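PDB 3K69: putative transcription regulator from Lactobacillus plantarum, which is of unknown function but, as a member of a helix-turn-helix family of iron-dependent regulators, probably binds DNA as a dimer to control transcription. Local coordinates for residues I87-I97 / T121-R132. Residues are numbered along the deposited sequence; the frame is centred on the assembly and turned at random.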
ATOM      1  N   ILE A  87      -7.868  -8.182   2.221  1.00 22.90           N
ATOM      2  CA  ILE A  87      -7.611  -6.900   1.551  1.00 23.04           C
ATOM      3  C   ILE A  87      -7.498  -7.203   0.054  1.00 23.26           C
ATOM      4  O   ILE A  87      -6.415  -7.298  -0.461  1.00 22.54           O
ATOM      5  CB  ILE A  87      -6.355  -6.167   2.131  1.00 21.63           C
ATOM      6  CG1 ILE A  87      -6.534  -5.925   3.632  1.00 25.64           C
ATOM      7  CG2 ILE A  87      -6.126  -4.788   1.443  1.00 21.18           C
ATOM      8  CD1 ILE A  87      -5.388  -5.273   4.272  1.00 20.67           C
ATOM      9  N   PRO A  88      -8.634  -7.395  -0.642  1.00 21.58           N
ATOM     10  CA  PRO A  88      -8.539  -7.920  -2.028  1.00 23.88           C
ATOM     11  C   PRO A  88      -7.783  -6.981  -3.000  1.00 25.78           C
ATOM     12  O   PRO A  88      -7.778  -5.780  -2.798  1.00 23.83           O
ATOM     13  CB  PRO A  88     -10.012  -8.108  -2.453  1.00 25.50           C
ATOM     14  CG  PRO A  88     -10.819  -7.999  -1.202  1.00 23.72           C
ATOM     15  CD  PRO A  88     -10.025  -7.190  -0.216  1.00 22.98           C
ATOM     16  N   PRO A  89      -7.086  -7.531  -4.001  1.00 28.46           N
ATOM     17  CA  PRO A  89      -6.351  -6.657  -4.936  1.00 29.94           C
ATOM     18  C   PRO A  89      -7.233  -5.586  -5.634  1.00 30.49           C
ATOM     19  O   PRO A  89      -8.335  -5.889  -6.066  1.00 29.07           O
ATOM     20  CB  PRO A  89      -5.770  -7.645  -5.972  1.00 31.09           C
ATOM     21  CG  PRO A  89      -5.702  -8.959  -5.261  1.00 33.13           C
ATOM     22  CD  PRO A  89      -6.857  -8.960  -4.272  1.00 31.11           C
ATOM     23  N   THR A  90      -6.726  -4.347  -5.692  1.00 31.59           N
ATOM     24  CA  THR A  90      -7.251  -3.284  -6.558  1.00 31.93           C
ATOM     25  C   THR A  90      -7.032  -3.641  -8.042  1.00 32.30           C
ATOM     26  O   THR A  90      -5.926  -4.051  -8.468  1.00 33.08           O
ATOM     27  CB  THR A  90      -6.508  -1.924  -6.314  1.00 29.99           C
ATOM     28  OG1 THR A  90      -6.284  -1.730  -4.913  1.00 36.23           O
ATOM     29  CG2 THR A  90      -7.311  -0.763  -6.844  1.00 37.17           C
ATOM     30  N   ILE A  91      -8.073  -3.486  -8.828  1.00 33.34           N
ATOM     31  CA  ILE A  91      -7.935  -3.532 -10.300  1.00 34.19           C
ATOM     32  C   ILE A  91      -7.849  -2.080 -10.844  1.00 34.32           C
ATOM     33  O   ILE A  91      -6.865  -1.729 -11.527  1.00 33.89           O
ATOM     34  CB  ILE A  91      -9.074  -4.359 -10.970  1.00 37.00           C
ATOM     35  CG1 ILE A  91      -8.998  -5.828 -10.510  1.00 41.83           C
ATOM     36  CG2 ILE A  91      -9.016  -4.277 -12.535  1.00 35.81           C
ATOM     37  CD1 ILE A  91      -9.950  -6.175  -9.330  1.00 46.36           C
ATOM     38  N   SER A  92      -8.851  -1.246 -10.520  1.00 32.15           N
ATOM     39  CA  SER A  92      -8.797   0.185 -10.864  1.00 28.95           C
ATOM     40  C   SER A  92      -8.016   1.084  -9.877  1.00 25.55           C
ATOM     41  O   SER A  92      -8.360   1.208  -8.684  1.00 23.35           O
ATOM     42  CB  SER A  92     -10.188   0.767 -11.011  1.00 28.71           C
ATOM     43  OG  SER A  92     -10.078   2.148 -11.308  1.00 26.03           O
ATOM     44  N   TYR A  93      -7.007   1.760 -10.409  1.00 20.79           N
ATOM     45  CA  TYR A  93      -6.230   2.754  -9.650  1.00 20.42           C
ATOM     46  C   TYR A  93      -6.644   4.187 -10.017  1.00 19.13           C
ATOM     47  O   TYR A  93      -5.918   5.142  -9.698  1.00 20.15           O
ATOM     48  CB  TYR A  93      -4.728   2.548  -9.887  1.00 20.39           C
ATOM     49  CG  TYR A  93      -4.151   1.366  -9.177  1.00 15.25           C
ATOM     50  CD1 TYR A  93      -3.751   1.466  -7.845  1.00 23.35           C
ATOM     51  CD2 TYR A  93      -4.082   0.121  -9.794  1.00 19.42           C
ATOM     52  CE1 TYR A  93      -3.232   0.375  -7.160  1.00 23.76           C
ATOM     53  CE2 TYR A  93      -3.555  -0.973  -9.129  1.00 19.34           C
ATOM     54  CZ  TYR A  93      -3.152  -0.842  -7.802  1.00 20.83           C
ATOM     55  OH  TYR A  93      -2.656  -1.915  -7.109  1.00 22.94           O
ATOM     56  N   ALA A  94      -7.796   4.361 -10.666  1.00 18.69           N
ATOM     57  CA  ALA A  94      -8.231   5.685 -11.121  1.00 18.84           C
ATOM     58  C   ALA A  94      -8.187   6.798 -10.047  1.00 19.27           C
ATOM     59  O   ALA A  94      -7.837   7.931 -10.350  1.00 19.83           O
ATOM     60  CB  ALA A  94      -9.659   5.642 -11.770  1.00 17.41           C
ATOM     61  N   ARG A  95      -8.549   6.490  -8.812  1.00 19.50           N
ATOM     62  CA  ARG A  95      -8.541   7.502  -7.754  1.00 21.76           C
ATOM     63  C   ARG A  95      -7.124   8.044  -7.496  1.00 20.84           C
ATOM     64  O   ARG A  95      -6.978   9.108  -6.919  1.00 21.45           O
ATOM     65  CB  ARG A  95      -9.088   6.930  -6.428  1.00 23.23           C
ATOM     66  CG  ARG A  95      -8.363   5.721  -5.923  1.00 30.83           C
ATOM     67  N   PHE A  96      -6.097   7.285  -7.870  1.00 20.33           N
ATOM     68  CA  PHE A  96      -4.709   7.696  -7.661  1.00 22.38           C
ATOM     69  C   PHE A  96      -3.992   8.198  -8.920  1.00 19.99           C
ATOM     70  O   PHE A  96      -2.795   8.415  -8.898  1.00 20.87           O
ATOM     71  CB  PHE A  96      -3.953   6.494  -7.145  1.00 25.05           C
ATOM     72  CG  PHE A  96      -4.495   5.945  -5.870  1.00 31.23           C
ATOM     73  CD1 PHE A  96      -4.648   6.762  -4.766  1.00 31.95           C
ATOM     74  CD2 PHE A  96      -4.827   4.606  -5.765  1.00 30.16           C
ATOM     75  CE1 PHE A  96      -5.124   6.255  -3.576  1.00 40.06           C
ATOM     76  CE2 PHE A  96      -5.297   4.093  -4.573  1.00 43.99           C
ATOM     77  CZ  PHE A  96      -5.442   4.924  -3.476  1.00 33.92           C
ATOM     78  N   ILE A  97      -4.728   8.333 -10.009  1.00 18.49           N
ATOM     79  CA  ILE A  97      -4.177   8.707 -11.292  1.00 19.68           C
ATOM     80  C   ILE A  97      -4.812  10.027 -11.804  1.00 20.63           C
ATOM     81  O   ILE A  97      -6.040  10.249 -11.724  1.00 21.45           O
ATOM     82  CB  ILE A  97      -4.342   7.534 -12.302  1.00 15.54           C
ATOM     83  CG1 ILE A  97      -3.583   6.287 -11.802  1.00 16.89           C
ATOM     84  CG2 ILE A  97      -4.020   7.986 -13.750  1.00 11.02           C
ATOM     85  CD1 ILE A  97      -3.903   5.033 -12.598  1.00 18.97           C
ATOM     86  N   THR A 121      -1.176   2.592 -14.053  1.00 13.73           N
ATOM     87  CA  THR A 121      -1.887   1.382 -13.702  1.00 13.17           C
ATOM     88  C   THR A 121      -0.940   0.176 -13.741  1.00 15.85           C
ATOM     89  O   THR A 121      -0.923  -0.624 -12.814  1.00 14.72           O
ATOM     90  CB  THR A 121      -3.141   1.128 -14.585  1.00 15.83           C
ATOM     91  OG1 THR A 121      -4.046   2.214 -14.430  1.00 15.79           O
ATOM     92  CG2 THR A 121      -3.863  -0.205 -14.192  1.00 16.79           C
ATOM     93  N   ASP A 122      -0.146   0.050 -14.799  1.00 15.07           N
ATOM     94  CA  ASP A 122       0.787  -1.064 -14.856  1.00 16.00           C
ATOM     95  C   ASP A 122       1.846  -0.975 -13.729  1.00 15.05           C
ATOM     96  O   ASP A 122       2.110  -1.966 -13.041  1.00 17.99           O
ATOM     97  CB  ASP A 122       1.472  -1.131 -16.199  1.00 17.65           C
ATOM     98  CG  ASP A 122       0.548  -1.550 -17.340  1.00 21.82           C
ATOM     99  OD1 ASP A 122      -0.628  -1.953 -17.104  1.00 20.43           O
ATOM    100  OD2 ASP A 122       1.024  -1.485 -18.509  1.00 20.60           O
ATOM    101  N   LEU A 123       2.428   0.208 -13.570  1.00 13.30           N
ATOM    102  CA  LEU A 123       3.369   0.491 -12.509  1.00 14.08           C
ATOM    103  C   LEU A 123       2.846   0.065 -11.094  1.00 16.60           C
ATOM    104  O   LEU A 123       3.493  -0.719 -10.389  1.00 11.70           O
ATOM    105  CB  LEU A 123       3.760   1.961 -12.532  1.00 12.92           C
ATOM    106  CG  LEU A 123       4.880   2.380 -11.556  1.00 16.96           C
ATOM    107  CD1 LEU A 123       6.241   1.783 -11.908  1.00 12.26           C
ATOM    108  CD2 LEU A 123       4.957   3.908 -11.355  1.00 14.17           C
ATOM    109  N   PHE A 124       1.691   0.602 -10.714  1.00 15.86           N
ATOM    110  CA  PHE A 124       1.044   0.339  -9.415  1.00 15.82           C
ATOM    111  C   PHE A 124       0.659  -1.134  -9.261  1.00 15.28           C
ATOM    112  O   PHE A 124       0.792  -1.704  -8.181  1.00 16.74           O
ATOM    113  CB  PHE A 124      -0.233   1.173  -9.281  1.00 13.23           C
ATOM    114  CG  PHE A 124      -0.021   2.655  -9.196  1.00 13.34           C
ATOM    115  CD1 PHE A 124       1.134   3.209  -8.663  1.00 18.39           C
ATOM    116  CD2 PHE A 124      -1.008   3.516  -9.609  1.00 13.78           C
ATOM    117  CE1 PHE A 124       1.285   4.623  -8.570  1.00 13.05           C
ATOM    118  CE2 PHE A 124      -0.861   4.914  -9.531  1.00 18.46           C
ATOM    119  CZ  PHE A 124       0.291   5.451  -8.994  1.00 15.58           C
ATOM    120  N   THR A 125       0.200  -1.762 -10.349  1.00 17.27           N
ATOM    121  CA  THR A 125      -0.165  -3.185 -10.310  1.00 18.16           C
ATOM    122  C   THR A 125       1.037  -4.084 -10.112  1.00 16.58           C
ATOM    123  O   THR A 125       1.006  -4.997  -9.281  1.00 19.65           O
ATOM    124  CB  THR A 125      -0.967  -3.620 -11.554  1.00 18.98           C
ATOM    125  OG1 THR A 125      -2.078  -2.732 -11.720  1.00 15.91           O
ATOM    126  CG2 THR A 125      -1.480  -5.060 -11.409  1.00 19.52           C
ATOM    127  N   VAL A 126       2.109  -3.854 -10.861  1.00 17.63           N
ATOM    128  CA  VAL A 126       3.323  -4.626 -10.647  1.00 14.86           C
ATOM    129  C   VAL A 126       3.869  -4.434  -9.212  1.00 18.34           C
ATOM    130  O   VAL A 126       4.290  -5.405  -8.557  1.00 15.46           O
ATOM    131  CB  VAL A 126       4.406  -4.289 -11.736  1.00 13.68           C
ATOM    132  CG1 VAL A 126       5.694  -5.009 -11.439  1.00 13.49           C
ATOM    133  CG2 VAL A 126       3.863  -4.680 -13.170  1.00 10.16           C
ATOM    134  N   ALA A 127       3.891  -3.175  -8.749  1.00 17.20           N
ATOM    135  CA  ALA A 127       4.394  -2.842  -7.428  1.00 17.21           C
ATOM    136  C   ALA A 127       3.548  -3.563  -6.399  1.00 16.20           C
ATOM    137  O   ALA A 127       4.079  -4.103  -5.457  1.00 16.79           O
ATOM    138  CB  ALA A 127       4.354  -1.285  -7.169  1.00 15.96           C
ATOM    139  N   ASP A 128       2.233  -3.570  -6.579  1.00 16.25           N
ATOM    140  CA  ASP A 128       1.355  -4.234  -5.618  1.00 18.34           C
ATOM    141  C   ASP A 128       1.592  -5.774  -5.596  1.00 16.54           C
ATOM    142  O   ASP A 128       1.566  -6.385  -4.524  1.00 13.71           O
ATOM    143  CB  ASP A 128      -0.115  -3.899  -5.874  1.00 20.75           C
ATOM    144  CG  ASP A 128      -1.019  -4.461  -4.790  1.00 21.93           C
ATOM    145  OD1 ASP A 128      -0.977  -3.933  -3.659  1.00 35.42           O
ATOM    146  OD2 ASP A 128      -1.728  -5.434  -5.100  1.00 32.65           O
ATOM    147  N   ARG A 129       1.922  -6.375  -6.733  1.00 13.30           N
ATOM    148  CA  ARG A 129       2.263  -7.799  -6.731  1.00 17.25           C
ATOM    149  C   ARG A 129       3.530  -8.052  -5.937  1.00 19.02           C
ATOM    150  O   ARG A 129       3.607  -9.030  -5.224  1.00 19.19           O
ATOM    151  CB  ARG A 129       2.369  -8.372  -8.154  1.00 14.54           C
ATOM    152  CG  ARG A 129       0.997  -8.642  -8.713  1.00 17.54           C
ATOM    153  CD  ARG A 129       1.037  -9.515  -9.899  1.00 23.49           C
ATOM    154  NE  ARG A 129       1.498  -8.813 -11.094  1.00 22.94           N
ATOM    155  CZ  ARG A 129       0.691  -8.271 -12.003  1.00 20.73           C
ATOM    156  NH1 ARG A 129      -0.617  -8.268 -11.835  1.00 16.46           N
ATOM    157  NH2 ARG A 129       1.206  -7.675 -13.058  1.00 21.00           N
ATOM    158  N   GLN A 130       4.511  -7.153  -6.041  1.00 18.55           N
ATOM    159  CA  GLN A 130       5.761  -7.288  -5.281  1.00 19.57           C
ATOM    160  C   GLN A 130       5.480  -7.154  -3.771  1.00 19.29           C
ATOM    161  O   GLN A 130       6.004  -7.912  -2.959  1.00 20.53           O
ATOM    162  CB  GLN A 130       6.802  -6.287  -5.780  1.00 19.03           C
ATOM    163  CG  GLN A 130       8.068  -6.221  -4.909  1.00 25.24           C
ATOM    164  CD  GLN A 130       9.331  -5.829  -5.671  1.00 27.76           C
ATOM    165  OE1 GLN A 130       9.510  -6.239  -6.830  1.00 40.81           O
ATOM    166  NE2 GLN A 130      10.232  -5.044  -5.012  1.00 29.68           N
ATOM    167  N   TYR A 131       4.578  -6.257  -3.413  1.00 18.30           N
ATOM    168  CA  TYR A 131       4.133  -6.105  -2.025  1.00 19.35           C
ATOM    169  C   TYR A 131       3.490  -7.369  -1.507  1.00 18.99           C
ATOM    170  O   TYR A 131       3.837  -7.870  -0.415  1.00 18.13           O
ATOM    171  CB  TYR A 131       3.169  -4.913  -1.902  1.00 19.71           C
ATOM    172  CG  TYR A 131       2.611  -4.664  -0.522  1.00 18.70           C
ATOM    173  CD1 TYR A 131       3.414  -4.200   0.475  1.00 19.12           C
ATOM    174  CD2 TYR A 131       1.260  -4.863  -0.235  1.00 16.11           C
ATOM    175  CE1 TYR A 131       2.915  -3.951   1.752  1.00 19.03           C
ATOM    176  CE2 TYR A 131       0.760  -4.642   1.020  1.00 20.64           C
ATOM    177  CZ  TYR A 131       1.597  -4.194   2.024  1.00 22.43           C
ATOM    178  OH  TYR A 131       1.157  -3.961   3.305  1.00 24.22           O
ATOM    179  N   ARG A 132       2.540  -7.895  -2.280  1.00 20.59           N
ATOM    180  CA  ARG A 132       1.761  -9.044  -1.853  1.00 17.92           C
ATOM    181  C   ARG A 132       2.613 -10.307  -1.803  1.00 19.83           C
ATOM    182  O   ARG A 132       2.428 -11.116  -0.893  1.00 19.79           O
ATOM    183  CB  ARG A 132       0.515  -9.202  -2.716  1.00 21.26           C
ATOM    184  CG  ARG A 132      -0.534  -8.146  -2.448  1.00 18.67           C
ATOM    185  CD  ARG A 132      -1.693  -8.184  -3.439  1.00 19.92           C
ATOM    186  NE  ARG A 132      -2.603  -7.083  -3.114  1.00 23.81           N
ATOM    187  CZ  ARG A 132      -3.652  -7.179  -2.300  1.00 25.55           C
ATOM    188  NH1 ARG A 132      -3.990  -8.337  -1.739  1.00 23.34           N
ATOM    189  NH2 ARG A 132      -4.379  -6.096  -2.065  1.00 24.80           N
TER
HETATM  190  O   HOH W   1      -4.242  -3.991  -4.746  1.00 34.54           O
HETATM  191  O   HOH W   2      -4.803  -3.243 -12.078  1.00 29.57           O
HETATM  192  O   HOH W   3      -6.558   1.894 -13.287  1.00 28.03           O
HETATM  193  O   HOH W   4      -1.518  -0.933  -4.136  1.00 35.73           O
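Ile87 O is gripped end-on by Arg132, whose NH1 and NH2 each donate to it at 2.9 Å, the oxygen lying within 4° of the guanidinium plane. In this helix-turn-helix family regulator the bond ties the loop leaving helix 79-86 to the long helix 111-136, which packs against its counterpart in the second subunit. Ile87 is the first residue after the helix to leave helical geometry, which probably lets its carbonyl turn to the arginine. Arginine suits the place because its flat head serves several acceptors: NE reaches Asp128 OD2, one turn back on the same helix, in a salt bridge of 2.7 Å on the syn side of the carboxylate, and NH1 makes another with Asp84. Together these fix the rotation of the guanidinium, and Pro89 CA lies 3.5 Å above one face of it.

Farther along, the loop runs beside the helix at a distance bridged by water. One water accepts from Thr90 N and donates weakly to Asp128 OD2; a second donates to both Ile91 O and Thr125 OG1; a third links Tyr93 N to Thr121 OG1, which is also hydrogen-bonded to Ser117 O one turn back. Such bridges satisfy loop backbone groups that the helix does not meet directly.

Tyr93 closes the gap with its ring. Tyrosine suits this place by offering a flat apolar face to Phe124 CB, which makes a CH-pi contact 3.6 Å from the Tyr93 centroid, and a hydroxyl that comes 3.5 Å from Asp128 CB. The two rings themselves are oblique, their planes 48° apart. Phenylalanine, wholly apolar, then offers its rim to Ile97, whose CG1 meets Phe124 CE2 at 3.8 Å, near the plane of the ring.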